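Local coordinates for protein Fc fragment of IgE receptor II (Bos taurus, PDB 6PWR) that is the bovine low-affinity IgE receptor (CD23), probably binding IgE through its C-type lectin domain, which here holds mannose on a calcium ion, at residues S65-R70 with N104-L109; Y88-P93 with G112-A117. All coordinates share one frame; numbering follows the deposited sequence.

Interaction 1 and interaction 2 lie next to each other in the C-type lectin domain, their centres about 8 Å apart. They are joined by strands 105-108 and 114-117, which are neighbours in one sheet. Interaction 1 is buried close to the centre of the molecule: two strands are zipped by backbone hydrogen bonds, with aliphatic and sulfur-bearing side chains and the Trp66 indole packed around them. Interaction 2 is only partly buried. There a loop is clasped to strand 114-117 by a single backbone bridge, and indole rings, Asn90 and Lys113 do most of the rest. Val106 CG2 meets Trp91 CH2 where the two contacts join. Calcium is bound beside both, but mannose is coordinated at interaction 2.

Interaction 1 of 2, residues S65-R70 with N104-L109; sequences SWIGLR and NCVMML. With CA (calcium ion), chain D; NAG (2-acetamido-2-deoxy-beta-D-glucopyranose), chain B.
Ser65 and Met108 form a hydrogen-bonded pair at one end of an antiparallel strand contact in the sheet of the C-type lectin fold. Met108 N reaches Ser65 O at 2.7 Å, and Ser65 N donates to Met108 O. Next along, Ile67 N gives a nearly straight bond to Val106 O (3.1 Å, 172° at the hydrogen). The register then shifts by two residues in a beta bulge, where Gly68 is the centre of an inverse gamma turn, and pairing resumes as Val106 N donates to Leu69 O.

The tight, buried part is centred on Val106, Ile67 and Leu69. Val106 CG1 meets the end of Ile67 at CD1, 3.8 Å away, while Val106 CG2 lies alongside Leu69, the two side chains pointing the same way. Set between its backbone N and carbonyl carbon (chi1 66°), Ile67 CG1 passes 3.4 Å from Val106 O, and Ile67 CG2 meets the Met108 CE methyl at 3.9 Å, the two chains crossing at about a right angle. Phe78 and Trp80 of strand 77-80 pack on this group. The Trp66 indole comes edge-on: CE3 lies 3.4 Å from Val106 O and CZ3 meets Cys105 O and CB, while NE1 bonds Lys28 O.

The Arg70 and Asn104 end is looser and partly exposed to solvent: the Arg70 guanidinium leads away to Ile79 O, and Asn104 turns to a calcium site shared with Asp71, Glu75, Asp98 and Glu103. Partly exposed Leu109 brings CD2 within 3.3 Å of N-acetylglucosamine O7, and Met107, though buried, carries SD to 3.7 Å from the sugar's C4.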
loop_
_atom_site.group_PDB
_atom_site.type_symbol
_atom_site.label_atom_id
_atom_site.label_comp_id
_atom_site.label_asym_id
_atom_site.label_seq_id
_atom_site.Cartn_x
_atom_site.Cartn_y
_atom_site.Cartn_z
ATOM N N SER A 65 -4.148 -4.987 4.500
ATOM C CA SER A 65 -4.403 -3.625 4.067
ATOM C C SER A 65 -3.919 -3.421 2.644
ATOM O O SER A 65 -2.892 -3.965 2.233
ATOM C CB SER A 65 -3.724 -2.611 4.988
ATOM O OG SER A 65 -2.352 -2.884 5.159
ATOM N N TRP A 66 -4.630 -2.582 1.908
ATOM C CA TRP A 66 -4.228 -2.293 0.540
ATOM C C TRP A 66 -3.028 -1.360 0.506
ATOM O O TRP A 66 -2.907 -0.451 1.330
ATOM C CB TRP A 66 -5.361 -1.620 -0.213
ATOM C CG TRP A 66 -6.525 -2.492 -0.510
ATOM C CD1 TRP A 66 -7.817 -2.288 -0.117
ATOM C CD2 TRP A 66 -6.525 -3.691 -1.290
ATOM N NE1 TRP A 66 -8.619 -3.288 -0.603
ATOM C CE2 TRP A 66 -7.852 -4.166 -1.320
ATOM C CE3 TRP A 66 -5.529 -4.421 -1.951
ATOM C CZ2 TRP A 66 -8.213 -5.320 -2.003
ATOM C CZ3 TRP A 66 -5.891 -5.572 -2.628
ATOM C CH2 TRP A 66 -7.225 -6.008 -2.648
ATOM N N ILE A 67 -2.151 -1.576 -0.473
ATOM C CA ILE A 67 -1.060 -0.660 -0.764
ATOM C C ILE A 67 -1.130 -0.239 -2.229
ATOM O O ILE A 67 -1.951 -0.725 -2.999
ATOM C CB ILE A 67 0.321 -1.236 -0.398
ATOM C CG1 ILE A 67 0.668 -2.442 -1.271
ATOM C CG2 ILE A 67 0.364 -1.599 1.082
ATOM C CD1 ILE A 67 2.108 -2.916 -1.109
ATOM N N GLY A 68 -0.273 0.705 -2.593
ATOM C CA GLY A 68 -0.349 1.318 -3.905
ATOM C C GLY A 68 0.452 0.615 -4.975
ATOM O O GLY A 68 1.273 1.235 -5.648
ATOM N N LEU A 69 0.213 -0.675 -5.156
ATOM C CA LEU A 69 0.968 -1.486 -6.090
ATOM C C LEU A 69 -0.031 -2.367 -6.806
ATOM O O LEU A 69 -0.918 -2.941 -6.169
ATOM C CB LEU A 69 1.996 -2.328 -5.334
ATOM C CG LEU A 69 2.978 -3.132 -6.177
ATOM C CD1 LEU A 69 3.876 -2.234 -7.018
ATOM C CD2 LEU A 69 3.817 -4.018 -5.278
ATOM N N ARG A 70 0.085 -2.451 -8.124
ATOM C CA ARG A 70 -0.895 -3.198 -8.893
ATOM C C ARG A 70 -0.285 -3.561 -10.234
ATOM O O ARG A 70 0.593 -2.856 -10.736
ATOM C CB ARG A 70 -2.205 -2.412 -9.075
ATOM C CG ARG A 70 -2.164 -1.266 -10.064
ATOM C CD ARG A 70 -1.340 -0.103 -9.552
ATOM N NE ARG A 70 -1.884 1.162 -10.016
ATOM C CZ ARG A 70 -1.199 2.299 -10.052
ATOM N NH1 ARG A 70 0.069 2.328 -9.661
ATOM N NH2 ARG A 70 -1.784 3.404 -10.486
ATOM N N ASN A 104 -4.670 -8.672 -9.110
ATOM C CA ASN A 104 -3.943 -7.584 -9.729
ATOM C C ASN A 104 -3.690 -6.410 -8.812
ATOM O O ASN A 104 -3.127 -5.405 -9.265
ATOM C CB ASN A 104 -4.648 -7.143 -11.011
ATOM C CG ASN A 104 -4.878 -8.302 -11.948
ATOM O OD1 ASN A 104 -4.036 -9.190 -12.080
ATOM N ND2 ASN A 104 -6.032 -8.316 -12.587
ATOM N N CYS A 105 -4.076 -6.510 -7.548
ATOM C CA CYS A 105 -3.910 -5.432 -6.590
ATOM C C CYS A 105 -3.182 -5.978 -5.377
ATOM O O CYS A 105 -3.480 -7.085 -4.915
ATOM C CB CYS A 105 -5.279 -4.900 -6.167
ATOM S SG CYS A 105 -6.119 -4.031 -7.499
ATOM N N VAL A 106 -2.249 -5.214 -4.841
ATOM C CA VAL A 106 -1.383 -5.733 -3.795
ATOM C C VAL A 106 -1.828 -5.241 -2.430
ATOM O O VAL A 106 -2.183 -4.069 -2.235
ATOM C CB VAL A 106 0.090 -5.408 -4.071
ATOM C CG1 VAL A 106 0.973 -5.996 -2.988
ATOM C CG2 VAL A 106 0.491 -5.956 -5.431
ATOM N N MET A 107 -1.799 -6.157 -1.480
ATOM C CA MET A 107 -2.047 -5.863 -0.088
ATOM C C MET A 107 -0.832 -6.254 0.736
ATOM O O MET A 107 -0.003 -7.077 0.333
ATOM C CB MET A 107 -3.241 -6.669 0.437
ATOM C CG MET A 107 -2.979 -8.169 0.387
ATOM S SD MET A 107 -4.352 -9.199 0.913
ATOM C CE MET A 107 -4.431 -8.788 2.648
ATOM N N MET A 108 -0.756 -5.651 1.916
ATOM C CA MET A 108 0.060 -6.183 2.994
ATOM C C MET A 108 -0.792 -7.143 3.798
ATOM O O MET A 108 -1.920 -6.812 4.177
ATOM C CB MET A 108 0.523 -5.083 3.939
ATOM C CG MET A 108 1.745 -4.346 3.484
ATOM S SD MET A 108 2.395 -3.268 4.779
ATOM C CE MET A 108 1.115 -2.025 4.842
ATOM N N LEU A 109 -0.263 -8.330 4.044
ATOM C CA LEU A 109 -0.847 -9.201 5.039
ATOM C C LEU A 109 -0.652 -8.587 6.419
ATOM O O LEU A 109 0.024 -7.576 6.583
ATOM C CB LEU A 109 -0.168 -10.564 4.986
ATOM C CG LEU A 109 -0.278 -11.264 3.632
ATOM C CD1 LEU A 109 0.542 -12.542 3.643
ATOM C CD2 LEU A 109 -1.725 -11.561 3.267
HETATM CA CA CA D . -1.851 -10.089 -11.563
HETATM C C1 NAG B . -5.735 -13.951 0.626
HETATM C C2 NAG B . -5.044 -13.528 1.914
HETATM C C3 NAG B . -6.042 -12.843 2.835
HETATM C C4 NAG B . -6.769 -11.725 2.098
HETATM C C5 NAG B . -7.325 -12.210 0.762
HETATM C C6 NAG B . -7.884 -11.087 -0.078
HETATM C C7 NAG B . -3.146 -15.021 2.378
HETATM C C8 NAG B . -2.672 -16.226 3.135
HETATM N N2 NAG B . -4.423 -14.667 2.576
HETATM O O3 NAG B . -5.346 -12.304 3.952
HETATM O O4 NAG B . -7.847 -11.261 2.898
HETATM O O5 NAG B . -6.281 -12.821 -0.008
HETATM O O6 NAG B . -8.564 -11.574 -1.227
HETATM O O7 NAG B . -2.401 -14.390 1.634
HETATM O O HOH W 1 -1.783 -4.981 6.761
HETATM O O HOH W 2 -0.233 -10.932 -10.061
#

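Interaction 2 of 2, residues Y88-P93 with G112-A117; sequences YSNWQP and GKWNDA. With CA (calcium ion), chain C; MAN (alpha-D-mannopyranose), chain E; NAG (2-acetamido-2-deoxy-beta-D-glucopyranose), chain B.
The Trp114 indole carries the backbone of residues 89-91 on one face: Asn90 N sits 3.4 Å above the plane toward the rim, and Asn90 CB makes a CH-pi contact with the five-membered ring, 3.7 Å from its centroid. At the edge, Tyr88 O approaches Trp114 CH2 at 3.3 Å. The edge of Trp114 points at the face of Trp91, CE3 lying over its centre, with the six-membered rings at 80°. At the Trp91 edge, near its plane, lie Asn115 C and Asp116 N. The Tyr88 ring completes the aromatic cluster obliquely.

One backbone bridge holds the loop to the strand: Trp114 N donates to Asn90 O (2.8 Å) and Gln92 N to Trp114 O, the latter on a lone pair in the carbonyl plane. The Asn90 amide, with CG trans to the backbone N (chi1 -166°), turns toward residues 112-113. Its OD1 takes Lys113 NZ at 2.9 Å, from a position tilted out of the amide plane, while ND2 makes a weak bond to Gly112 O. Lys113 NZ also donates to a water bonded to Trp91 O. Gln92 runs across the Lys113 chain, its OE1 3.3 Å from Lys113 CB.

Trp114, Asn115 and Asp116 form the WND motif of C-type lectins. Asn115 OD1, Asp116 OD1 and Asp116 O bind a calcium ion that also holds mannose O3 and O4, and Asn115 ND2 donates to mannose O3 (3.1 Å) and weakly to O2. Glu95 and Asn97 of the mannose-type EPN motif, with Glu103, complete the site.

Behind the cluster, Trp114 NE1 bonds Gln53 OE1 of helix 50-59, its ring rests on Val106 and Met108 of strand 105-108, and Trp91 meets Phe78 of strand 77-80 edge-to-face and touches Leu69 of strand 65-71.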
loop_
_atom_site.group_PDB
_atom_site.type_symbol
_atom_site.label_atom_id
_atom_site.label_comp_id
_atom_site.label_asym_id
_atom_site.label_seq_id
_atom_site.Cartn_x
_atom_site.Cartn_y
_atom_site.Cartn_z
ATOM N N TYR A 88 12.447 -2.343 -4.302
ATOM C CA TYR A 88 12.359 -3.011 -3.016
ATOM C C TYR A 88 11.107 -3.871 -3.046
ATOM O O TYR A 88 10.048 -3.394 -3.459
ATOM C CB TYR A 88 12.264 -1.994 -1.864
ATOM C CG TYR A 88 11.928 -2.716 -0.598
ATOM C CD1 TYR A 88 12.911 -3.386 0.110
ATOM C CD2 TYR A 88 10.610 -2.829 -0.168
ATOM C CE1 TYR A 88 12.605 -4.115 1.232
ATOM C CE2 TYR A 88 10.293 -3.557 0.944
ATOM C CZ TYR A 88 11.291 -4.203 1.635
ATOM O OH TYR A 88 10.947 -4.925 2.740
ATOM N N SER A 89 11.210 -5.126 -2.619
ATOM C CA SER A 89 10.017 -5.942 -2.471
ATOM C C SER A 89 9.983 -6.620 -1.112
ATOM O O SER A 89 11.007 -6.855 -0.466
ATOM C CB SER A 89 9.903 -6.998 -3.571
ATOM O OG SER A 89 11.015 -7.876 -3.543
ATOM N N ASN A 90 8.772 -6.968 -0.714
ATOM C CA ASN A 90 8.545 -7.687 0.524
ATOM C C ASN A 90 7.484 -8.751 0.320
ATOM O O ASN A 90 6.593 -8.922 1.155
ATOM C CB ASN A 90 8.142 -6.728 1.636
ATOM C CG ASN A 90 8.230 -7.364 2.998
ATOM O OD1 ASN A 90 9.156 -8.124 3.274
ATOM N ND2 ASN A 90 7.262 -7.068 3.861
ATOM N N TRP A 91 7.557 -9.475 -0.796
ATOM C CA TRP A 91 6.545 -10.476 -1.111
ATOM C C TRP A 91 6.536 -11.606 -0.094
ATOM O O TRP A 91 7.582 -12.162 0.256
ATOM C CB TRP A 91 6.826 -11.079 -2.484
ATOM C CG TRP A 91 6.692 -10.140 -3.609
ATOM C CD1 TRP A 91 7.684 -9.691 -4.424
ATOM C CD2 TRP A 91 5.477 -9.555 -4.085
ATOM N NE1 TRP A 91 7.167 -8.841 -5.367
ATOM C CE2 TRP A 91 5.813 -8.740 -5.182
ATOM C CE3 TRP A 91 4.138 -9.647 -3.692
ATOM C CZ2 TRP A 91 4.858 -8.024 -5.900
ATOM C CZ3 TRP A 91 3.193 -8.929 -4.402
ATOM C CH2 TRP A 91 3.559 -8.135 -5.498
ATOM N N GLN A 92 5.351 -11.967 0.352
ATOM C CA GLN A 92 5.184 -13.244 1.018
ATOM C C GLN A 92 5.706 -14.339 0.091
ATOM O O GLN A 92 5.476 -14.276 -1.121
ATOM C CB GLN A 92 3.692 -13.465 1.262
ATOM C CG GLN A 92 3.319 -14.816 1.842
ATOM C CD GLN A 92 3.671 -14.960 3.303
ATOM O OE1 GLN A 92 4.264 -14.071 3.912
ATOM N NE2 GLN A 92 3.289 -16.094 3.886
ATOM N N PRO A 93 6.410 -15.345 0.612
ATOM C CA PRO A 93 6.903 -16.422 -0.252
ATOM C C PRO A 93 5.813 -17.008 -1.138
ATOM O O PRO A 93 4.726 -17.356 -0.679
ATOM C CB PRO A 93 7.439 -17.447 0.749
ATOM C CG PRO A 93 7.950 -16.607 1.849
ATOM C CD PRO A 93 6.943 -15.479 1.978
ATOM N N GLY A 112 2.821 -7.669 7.271
ATOM C CA GLY A 112 3.514 -6.744 6.407
ATOM C C GLY A 112 3.980 -7.330 5.089
ATOM O O GLY A 112 4.322 -6.570 4.179
ATOM N N LYS A 113 4.005 -8.655 4.957
ATOM C CA LYS A 113 4.408 -9.273 3.701
ATOM C C LYS A 113 3.346 -9.037 2.641
ATOM O O LYS A 113 2.150 -8.962 2.938
ATOM C CB LYS A 113 4.613 -10.772 3.891
ATOM C CG LYS A 113 5.778 -11.109 4.811
ATOM C CD LYS A 113 7.103 -10.824 4.137
ATOM C CE LYS A 113 8.287 -11.165 5.019
ATOM N NZ LYS A 113 9.558 -10.810 4.336
ATOM N N TRP A 114 3.784 -8.915 1.395
ATOM C CA TRP A 114 2.882 -8.514 0.333
ATOM C C TRP A 114 2.248 -9.726 -0.325
ATOM O O TRP A 114 2.887 -10.769 -0.503
ATOM C CB TRP A 114 3.610 -7.723 -0.741
ATOM C CG TRP A 114 4.352 -6.528 -0.282
ATOM C CD1 TRP A 114 4.324 -5.928 0.942
ATOM C CD2 TRP A 114 5.269 -5.785 -1.076
ATOM N NE1 TRP A 114 5.170 -4.835 0.952
ATOM C CE2 TRP A 114 5.770 -4.739 -0.276
ATOM C CE3 TRP A 114 5.722 -5.910 -2.390
ATOM C CZ2 TRP A 114 6.706 -3.827 -0.750
ATOM C CZ3 TRP A 114 6.636 -5.003 -2.858
ATOM C CH2 TRP A 114 7.120 -3.975 -2.047
ATOM N N ASN A 115 0.987 -9.569 -0.702
ATOM C CA ASN A 115 0.262 -10.588 -1.431
ATOM C C ASN A 115 -0.529 -9.890 -2.521
ATOM O O ASN A 115 -1.146 -8.851 -2.271
ATOM C CB ASN A 115 -0.718 -11.279 -0.484
ATOM C CG ASN A 115 -1.651 -12.210 -1.201
ATOM O OD1 ASN A 115 -1.215 -13.004 -2.030
ATOM N ND2 ASN A 115 -2.950 -12.103 -0.911
ATOM N N ASP A 116 -0.526 -10.450 -3.727
ATOM C CA ASP A 116 -1.496 -9.992 -4.708
ATOM C C ASP A 116 -2.861 -10.587 -4.404
ATOM O O ASP A 116 -2.982 -11.761 -4.054
ATOM C CB ASP A 116 -1.061 -10.276 -6.150
ATOM C CG ASP A 116 -0.824 -11.750 -6.446
ATOM O OD1 ASP A 116 -0.625 -12.558 -5.515
ATOM O OD2 ASP A 116 -0.803 -12.070 -7.660
ATOM N N ALA A 117 -3.884 -9.762 -4.525
ATOM C CA ALA A 117 -5.232 -10.181 -4.210
ATOM C C ALA A 117 -6.174 -9.708 -5.299
ATOM O O ALA A 117 -5.857 -8.814 -6.085
ATOM C CB ALA A 117 -5.697 -9.628 -2.857
HETATM CA CA CA C . -1.913 -13.973 -4.146
HETATM C C1 MAN E . -5.432 -16.820 -0.484
HETATM C C2 MAN E . -5.306 -15.437 -1.137
HETATM C C3 MAN E . -4.269 -15.494 -2.254
HETATM C C4 MAN E . -2.964 -16.015 -1.713
HETATM C C5 MAN E . -3.181 -17.419 -1.146
HETATM C C6 MAN E . -1.917 -18.002 -0.544
HETATM O O1 MAN E . -6.076 -17.638 -1.419
HETATM O O2 MAN E . -4.751 -14.536 -0.215
HETATM O O3 MAN E . -4.026 -14.221 -2.825
HETATM O O4 MAN E . -2.011 -16.044 -2.756
HETATM O O5 MAN E . -4.175 -17.344 -0.097
HETATM O O6 MAN E . -2.195 -19.333 -0.094
HETATM C C1 NAG B . -5.735 -13.951 0.626
HETATM C C2 NAG B . -5.044 -13.528 1.914
HETATM C C3 NAG B . -6.042 -12.843 2.835
HETATM C C4 NAG B . -6.769 -11.725 2.098
HETATM C C5 NAG B . -7.325 -12.210 0.762
HETATM C C6 NAG B . -7.884 -11.087 -0.078
HETATM C C7 NAG B . -3.146 -15.021 2.378
HETATM C C8 NAG B . -2.672 -16.226 3.135
HETATM N N2 NAG B . -4.423 -14.667 2.576
HETATM O O3 NAG B . -5.346 -12.304 3.952
HETATM O O4 NAG B . -7.847 -11.261 2.898
HETATM O O5 NAG B . -6.281 -12.821 -0.008
HETATM O O6 NAG B . -8.564 -11.574 -1.227
HETATM O O7 NAG B . -2.401 -14.390 1.634
HETATM O O HOH W 3 9.758 -12.166 1.870
#